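Local coordinates for protein acetyl-CoA acetyltransferase (Mycobacterium smegmatis, PDB 4EGV) that adopts the thiolase fold as a monomeric thiolase-like protein with an additional C-terminal domain, and probably has acyltransferase activity, at residues Q116-L121 and G380-M385; G196-A201 and A311-S316. All coordinates share one frame; numbering follows the deposited sequence.

Contact 1 of 2, residues Q116-L121 and G380-M385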
ATOM      1  N   GLN A 116       3.693  -2.165  -2.594  1.00 25.19           N
ATOM      2  CA  GLN A 116       4.352  -1.166  -3.397  1.00 25.40           C
ATOM      3  C   GLN A 116       4.634  -1.648  -4.826  1.00 25.42           C
ATOM      4  O   GLN A 116       4.761  -0.819  -5.733  1.00 24.92           O
ATOM      5  CB  GLN A 116       5.648  -0.679  -2.708  1.00 25.37           C
ATOM      6  CG  GLN A 116       6.922  -1.526  -2.963  1.00 25.53           C
ATOM      7  CD  GLN A 116       6.902  -2.902  -2.282  1.00 25.61           C
ATOM      8  OE1 GLN A 116       6.283  -3.104  -1.230  1.00 25.74           O
ATOM      9  NE2 GLN A 116       7.618  -3.845  -2.869  1.00 24.85           N
ATOM     10  N   SER A 117       4.707  -2.969  -5.021  1.00 25.24           N
ATOM     11  CA  SER A 117       5.292  -3.518  -6.231  1.00 26.00           C
ATOM     12  C   SER A 117       4.648  -3.174  -7.556  1.00 25.63           C
ATOM     13  O   SER A 117       5.391  -2.955  -8.515  1.00 25.16           O
ATOM     14  CB  SER A 117       5.546  -5.016  -6.147  1.00 26.52           C
ATOM     15  OG  SER A 117       4.360  -5.751  -5.949  1.00 28.57           O
ATOM     16  N   PRO A 118       3.292  -3.100  -7.629  1.00 25.37           N
ATOM     17  CA  PRO A 118       2.690  -2.740  -8.928  1.00 25.26           C
ATOM     18  C   PRO A 118       3.177  -1.378  -9.417  1.00 25.19           C
ATOM     19  O   PRO A 118       3.479  -1.203 -10.600  1.00 24.76           O
ATOM     20  CB  PRO A 118       1.206  -2.650  -8.599  1.00 24.81           C
ATOM     21  CG  PRO A 118       1.054  -3.388  -7.390  1.00 24.37           C
ATOM     22  CD  PRO A 118       2.259  -3.280  -6.605  1.00 24.61           C
ATOM     23  N   GLN A 119       3.256  -0.427  -8.497  1.00 24.85           N
ATOM     24  CA  GLN A 119       3.629   0.924  -8.862  1.00 25.36           C
ATOM     25  C   GLN A 119       5.148   1.087  -9.015  1.00 25.26           C
ATOM     26  O   GLN A 119       5.595   1.781  -9.920  1.00 24.68           O
ATOM     27  CB  GLN A 119       2.966   1.962  -7.930  1.00 25.32           C
ATOM     28  CG  GLN A 119       3.293   3.340  -8.221  1.00 24.34           C
ATOM     29  CD  GLN A 119       2.768   3.772  -9.494  1.00 25.30           C
ATOM     30  OE1 GLN A 119       3.513   3.948 -10.434  1.00 28.11           O
ATOM     31  NE2 GLN A 119       1.478   3.964  -9.567  1.00 26.04           N
ATOM     32  N   HIS A 120       5.922   0.408  -8.169  1.00 25.88           N
ATOM     33  CA  HIS A 120       7.375   0.290  -8.361  1.00 26.90           C
ATOM     34  C   HIS A 120       7.730  -0.267  -9.766  1.00 27.35           C
ATOM     35  O   HIS A 120       8.624   0.233 -10.455  1.00 27.00           O
ATOM     36  CB  HIS A 120       7.996  -0.545  -7.229  1.00 26.71           C
ATOM     37  CG  HIS A 120       9.488  -0.409  -7.089  1.00 28.88           C
ATOM     38  ND1 HIS A 120      10.393  -1.114  -7.870  1.00 30.84           N
ATOM     39  CD2 HIS A 120      10.232   0.298  -6.207  1.00 30.86           C
ATOM     40  CE1 HIS A 120      11.627  -0.815  -7.494  1.00 31.77           C
ATOM     41  NE2 HIS A 120      11.558   0.048  -6.493  1.00 32.39           N
ATOM     42  N   LEU A 121       6.985  -1.279 -10.181  1.00 28.00           N
ATOM     43  CA  LEU A 121       7.165  -1.949 -11.442  1.00 29.19           C
ATOM     44  C   LEU A 121       6.841  -1.083 -12.636  1.00 29.63           C
ATOM     45  O   LEU A 121       7.610  -1.048 -13.610  1.00 29.31           O
ATOM     46  CB  LEU A 121       6.245  -3.167 -11.467  1.00 29.84           C
ATOM     47  CG  LEU A 121       6.757  -4.573 -11.772  1.00 30.60           C
ATOM     48  CD1 LEU A 121       8.241  -4.774 -11.510  1.00 30.54           C
ATOM     49  CD2 LEU A 121       5.907  -5.496 -10.918  1.00 32.59           C
ATOM     50  N   GLY A 380      -3.731  -7.800  -0.189  1.00 44.19           N
ATOM     51  CA  GLY A 380      -2.931  -6.612  -0.103  1.00 43.12           C
ATOM     52  C   GLY A 380      -1.783  -6.470  -1.071  1.00 41.96           C
ATOM     53  O   GLY A 380      -1.339  -5.354  -1.332  1.00 42.02           O
ATOM     54  N   ASN A 381      -1.323  -7.576  -1.625  1.00 40.76           N
ATOM     55  CA  ASN A 381      -0.161  -7.530  -2.472  1.00 39.77           C
ATOM     56  C   ASN A 381      -0.313  -6.913  -3.881  1.00 38.30           C
ATOM     57  O   ASN A 381       0.527  -6.123  -4.327  1.00 37.43           O
ATOM     58  CB  ASN A 381       0.507  -8.889  -2.540  1.00 40.33           C
ATOM     59  CG  ASN A 381       1.993  -8.755  -2.575  1.00 41.95           C
ATOM     60  OD1 ASN A 381       2.610  -8.790  -3.650  1.00 42.55           O
ATOM     61  ND2 ASN A 381       2.586  -8.522  -1.401  1.00 42.25           N
ATOM     62  N   ASN A 382      -1.380  -7.287  -4.571  1.00 36.88           N
ATOM     63  CA  ASN A 382      -1.633  -6.813  -5.917  1.00 35.41           C
ATOM     64  C   ASN A 382      -2.712  -5.715  -6.007  1.00 34.66           C
ATOM     65  O   ASN A 382      -3.160  -5.356  -7.073  1.00 34.07           O
ATOM     66  CB  ASN A 382      -1.962  -8.002  -6.836  1.00 35.14           C
ATOM     67  CG  ASN A 382      -1.753  -7.671  -8.266  1.00 33.97           C
ATOM     68  OD1 ASN A 382      -0.652  -7.311  -8.656  1.00 31.35           O
ATOM     69  ND2 ASN A 382      -2.808  -7.726  -9.054  1.00 31.45           N
ATOM     70  N   TYR A 383      -3.102  -5.166  -4.876  1.00 34.63           N
ATOM     71  CA  TYR A 383      -4.144  -4.155  -4.841  1.00 34.56           C
ATOM     72  C   TYR A 383      -3.903  -2.927  -5.717  1.00 33.99           C
ATOM     73  O   TYR A 383      -4.779  -2.531  -6.462  1.00 33.98           O
ATOM     74  CB  TYR A 383      -4.410  -3.689  -3.419  1.00 35.03           C
ATOM     75  CG  TYR A 383      -5.271  -2.448  -3.433  1.00 38.19           C
ATOM     76  CD1 TYR A 383      -6.666  -2.549  -3.579  1.00 39.00           C
ATOM     77  CD2 TYR A 383      -4.698  -1.169  -3.366  1.00 39.87           C
ATOM     78  CE1 TYR A 383      -7.435  -1.454  -3.628  1.00 41.68           C
ATOM     79  CE2 TYR A 383      -5.492  -0.055  -3.420  1.00 41.84           C
ATOM     80  CZ  TYR A 383      -6.856  -0.210  -3.554  1.00 43.39           C
ATOM     81  OH  TYR A 383      -7.670   0.884  -3.589  1.00 46.39           O
ATOM     82  N   SER A 384      -2.729  -2.316  -5.628  1.00 33.29           N
ATOM     83  CA  SER A 384      -2.452  -1.089  -6.385  1.00 32.37           C
ATOM     84  C   SER A 384      -2.494  -1.233  -7.897  1.00 31.85           C
ATOM     85  O   SER A 384      -2.448  -0.259  -8.609  1.00 32.12           O
ATOM     86  CB  SER A 384      -1.124  -0.424  -5.961  1.00 32.12           C
ATOM     87  OG  SER A 384      -1.302   0.472  -4.878  1.00 32.06           O
HETATM   88  N   MSE A 385      -2.577  -2.426  -8.423  1.00 31.61           N
HETATM   89  CA  MSE A 385      -2.655  -2.510  -9.852  1.00 31.73           C
HETATM   90  C   MSE A 385      -4.057  -2.257 -10.355  1.00 30.13           C
HETATM   91  O   MSE A 385      -4.248  -1.832 -11.488  1.00 29.55           O
HETATM   92  CB  MSE A 385      -2.228  -3.865 -10.300  1.00 32.64           C
HETATM   93  CG  MSE A 385      -2.056  -3.912 -11.760  1.00 37.69           C
HETATM   94 SE   MSE A 385      -0.732  -5.150 -12.052  1.00 48.43          SE
HETATM   95  CE  MSE A 385      -1.522  -6.748 -11.359  1.00 50.44           C
TER

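Contact 2 of 2, residues G196-A201 and A311-S316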
ATOM      1  N   GLY A 196      -1.121  -1.972  14.266  1.00 35.88           N
ATOM      2  CA  GLY A 196      -1.727  -1.554  15.497  1.00 35.41           C
ATOM      3  C   GLY A 196      -0.808  -0.660  16.275  1.00 35.28           C
ATOM      4  O   GLY A 196      -1.255   0.345  16.841  1.00 35.43           O
ATOM      5  N   LEU A 197       0.468  -1.028  16.315  1.00 35.00           N
ATOM      6  CA  LEU A 197       1.479  -0.257  17.032  1.00 35.31           C
ATOM      7  C   LEU A 197       1.684   1.152  16.434  1.00 35.68           C
ATOM      8  O   LEU A 197       1.881   2.136  17.141  1.00 35.78           O
ATOM      9  CB  LEU A 197       2.806  -1.015  17.056  1.00 34.87           C
ATOM     10  CG  LEU A 197       2.889  -2.216  17.994  1.00 33.54           C
ATOM     11  CD1 LEU A 197       3.888  -3.253  17.581  1.00 31.11           C
ATOM     12  CD2 LEU A 197       3.058  -1.805  19.416  1.00 31.05           C
ATOM     13  N   LEU A 198       1.653   1.239  15.114  1.00 35.82           N
ATOM     14  CA  LEU A 198       1.847   2.481  14.391  1.00 35.92           C
ATOM     15  C   LEU A 198       0.695   3.399  14.568  1.00 36.31           C
ATOM     16  O   LEU A 198       0.842   4.560  14.702  1.00 36.21           O
ATOM     17  CB  LEU A 198       2.000   2.214  12.889  1.00 35.60           C
ATOM     18  CG  LEU A 198       3.362   2.020  12.224  1.00 35.02           C
ATOM     19  CD1 LEU A 198       4.230   1.134  12.974  1.00 33.90           C
ATOM     20  CD2 LEU A 198       3.229   1.563  10.852  1.00 34.12           C
ATOM     21  N   GLU A 199      -0.476   2.826  14.509  1.00 36.63           N
ATOM     22  CA  GLU A 199      -1.702   3.502  14.745  1.00 37.06           C
ATOM     23  C   GLU A 199      -1.869   4.011  16.161  1.00 37.57           C
ATOM     24  O   GLU A 199      -2.405   5.038  16.319  1.00 37.40           O
ATOM     25  CB  GLU A 199      -2.816   2.576  14.359  1.00 36.97           C
ATOM     26  CG  GLU A 199      -4.062   3.242  13.977  1.00 38.01           C
ATOM     27  CD  GLU A 199      -4.204   3.519  12.520  1.00 38.75           C
ATOM     28  OE1 GLU A 199      -4.407   4.669  12.183  1.00 40.26           O
ATOM     29  OE2 GLU A 199      -4.181   2.609  11.720  1.00 39.80           O
ATOM     30  N   ASN A 200      -1.370   3.313  17.175  1.00 38.26           N
ATOM     31  CA  ASN A 200      -1.432   3.787  18.531  1.00 38.84           C
ATOM     32  C   ASN A 200      -0.334   4.784  18.821  1.00 39.40           C
ATOM     33  O   ASN A 200      -0.469   5.629  19.649  1.00 39.70           O
ATOM     34  CB  ASN A 200      -1.402   2.627  19.501  1.00 38.62           C
ATOM     35  CG  ASN A 200      -2.709   1.993  19.666  1.00 37.99           C
ATOM     36  OD1 ASN A 200      -3.702   2.618  19.580  1.00 37.77           O
ATOM     37  ND2 ASN A 200      -2.708   0.741  19.897  1.00 36.83           N
ATOM     38  N   ALA A 201       0.737   4.701  18.078  1.00 40.16           N
ATOM     39  CA  ALA A 201       1.795   5.722  18.117  1.00 41.18           C
ATOM     40  C   ALA A 201       1.365   7.095  17.535  1.00 41.88           C
ATOM     41  O   ALA A 201       1.826   8.140  18.002  1.00 41.83           O
ATOM     42  CB  ALA A 201       3.061   5.211  17.474  1.00 40.36           C
ATOM     43  N   ALA A 311      12.319   7.526  13.821  1.00 50.48           N
ATOM     44  CA  ALA A 311      12.267   8.695  14.702  1.00 50.44           C
ATOM     45  C   ALA A 311      10.888   8.820  15.385  1.00 50.45           C
ATOM     46  O   ALA A 311      10.776   9.050  16.583  1.00 49.49           O
ATOM     47  CB  ALA A 311      12.644   9.956  13.935  1.00 49.74           C
ATOM     48  N   ASP A 312       9.838   8.637  14.602  1.00 50.96           N
ATOM     49  CA  ASP A 312       8.489   8.614  15.121  1.00 51.22           C
ATOM     50  C   ASP A 312       7.797   7.363  14.605  1.00 50.25           C
ATOM     51  O   ASP A 312       7.604   7.214  13.415  1.00 50.19           O
ATOM     52  CB  ASP A 312       7.745   9.849  14.651  1.00 52.11           C
ATOM     53  CG  ASP A 312       6.497  10.132  15.474  1.00 54.83           C
ATOM     54  OD1 ASP A 312       6.146   9.307  16.360  1.00 55.63           O
ATOM     55  OD2 ASP A 312       5.859  11.188  15.230  1.00 57.77           O
ATOM     56  N   ILE A 313       7.438   6.456  15.499  1.00 49.08           N
ATOM     57  CA  ILE A 313       6.738   5.248  15.087  1.00 48.28           C
ATOM     58  C   ILE A 313       5.379   5.593  14.471  1.00 47.62           C
ATOM     59  O   ILE A 313       4.921   4.903  13.562  1.00 47.42           O
ATOM     60  CB  ILE A 313       6.620   4.213  16.246  1.00 48.20           C
ATOM     61  CG1 ILE A 313       8.019   3.722  16.627  1.00 48.29           C
ATOM     62  CG2 ILE A 313       5.779   3.004  15.835  1.00 47.74           C
ATOM     63  CD1 ILE A 313       8.117   2.851  17.881  1.00 47.35           C
ATOM     64  N   GLY A 314       4.780   6.686  14.933  1.00 46.72           N
ATOM     65  CA  GLY A 314       3.477   7.139  14.460  1.00 46.17           C
ATOM     66  C   GLY A 314       3.433   7.885  13.133  1.00 45.91           C
ATOM     67  O   GLY A 314       2.371   8.335  12.704  1.00 45.68           O
ATOM     68  N   ALA A 315       4.580   8.028  12.476  1.00 45.82           N
ATOM     69  CA  ALA A 315       4.652   8.691  11.181  1.00 45.68           C
ATOM     70  C   ALA A 315       5.600   7.972  10.255  1.00 45.60           C
ATOM     71  O   ALA A 315       6.409   7.161  10.664  1.00 45.01           O
ATOM     72  CB  ALA A 315       5.047  10.170  11.321  1.00 45.57           C
ATOM     73  N   SER A 316       5.465   8.269   8.976  1.00 46.01           N
ATOM     74  CA  SER A 316       6.350   7.738   7.959  1.00 45.89           C
ATOM     75  C   SER A 316       6.691   8.884   7.004  1.00 45.31           C
ATOM     76  O   SER A 316       5.961   9.132   6.067  1.00 44.98           O
ATOM     77  CB  SER A 316       5.688   6.548   7.247  1.00 45.71           C
ATOM     78  OG  SER A 316       6.515   6.028   6.226  1.00 46.72           O
TER

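Contact 1 of 2, residues Q116-L121 and G380-M385
Pro-118 points its ring across at the first turn of helix 383-397 and is the largest single contributor to this contact. Its CA lies 5.4 Å from the CA of Met-385. The ring meets the backbone as well as side chains. Pro-118 CG lies 3.9 Å from Ser-384 CB, while Pro-118 CB lies 3.8 Å from Met-385 N. On the ring's other side, Pro-118 CD comes to 4.0 Å from the carbonyl Asn-381 O. Met-385 is a selenomethionine. Its CB sits 4.0 Å from Pro-118 CB, and its CG is anti to the backbone N (chi1 -170°). The chain then bends at chi2 and chi3, and the side chain packs on Ala-273 and Leu-275 of strand 271-279. Helices 117-130 and 383-397 fit the central helical layer of the thiolase fold, with related helices from the two halves packed between the sheets. In thiolases the helix that probably corresponds to 117-130 carries the nucleophilic cysteine at its start; 116-121 has no cysteine. Here Gln-119 reaches strands 402-409 and 414-421, whereas Ser-384 rests on Ala-407. Ser-117 OG, held between its own backbone N and carbonyl carbon (chi1 61°), is hydrogen-bonded to Gly-114 O, and on the facing segment Asn-382 OD1 is hydrogen-bonded to Thr-74 OG1.

Contact 2 of 2, residues G196-A201 and A311-S316
The last residue of 196-201 meets the middle of a type I beta turn, with Ala-201 CA 4.3 Å from Gly-314 CA. The turn runs from Asp-312 to Ala-315 and is closed by Ala-315 N to Asp-312 O at 3.3 Å. It lies in the loop of the thiolase fold that leads into helix 317-330. The methyl of Ala-201 points at the turn, its CB 3.4 Å from Gly-314 N. Ile-313 supplies the apolar side chain. Its CG2 is anti to the backbone N and meets Leu-198 CD1 at 3.8 Å, the two side chains crossing at about a right angle. The same Ile-313 CG2 lies 3.9 Å from Ala-201 CB. Leu-198 also covers the turn backbone, with CG 3.5 Å from Ile-313 O. Gly-314 CA lies 3.7 Å from Leu-198 O; a side chain here would run into the backbone C of Ala-201. Leu-197 and Ile-313 both touch Ile-474 of strand 470-476, and Ala-201 touches Thr-459 of strand 453-463. Asp-312 adds an Asx turn: its OD1 accepts from Gly-314 N at 3.3 Å, with the donor above the carboxylate plane, 66° out of it.

The segments come in the order 116-121, 196-201, 311-316 and 380-385, so contact 2 is nested within the loop closed by contact 1. Their centres are 23 Å apart and their nearest atoms about 11 Å apart, without touching. Contact 1 lies near the centre of the chain, about 7 Å from it, where, as expected for the thiolase fold, helices of the two halves appear to meet. Contact 2 lies farther out, about 16 Å from that centre, beside strands 453-463 and 470-476 of the additional C-terminal domain. The turn of contact 2 leads through helix 317-330 to strand 337-342, which neighbours strand 402-409 beside contact 1.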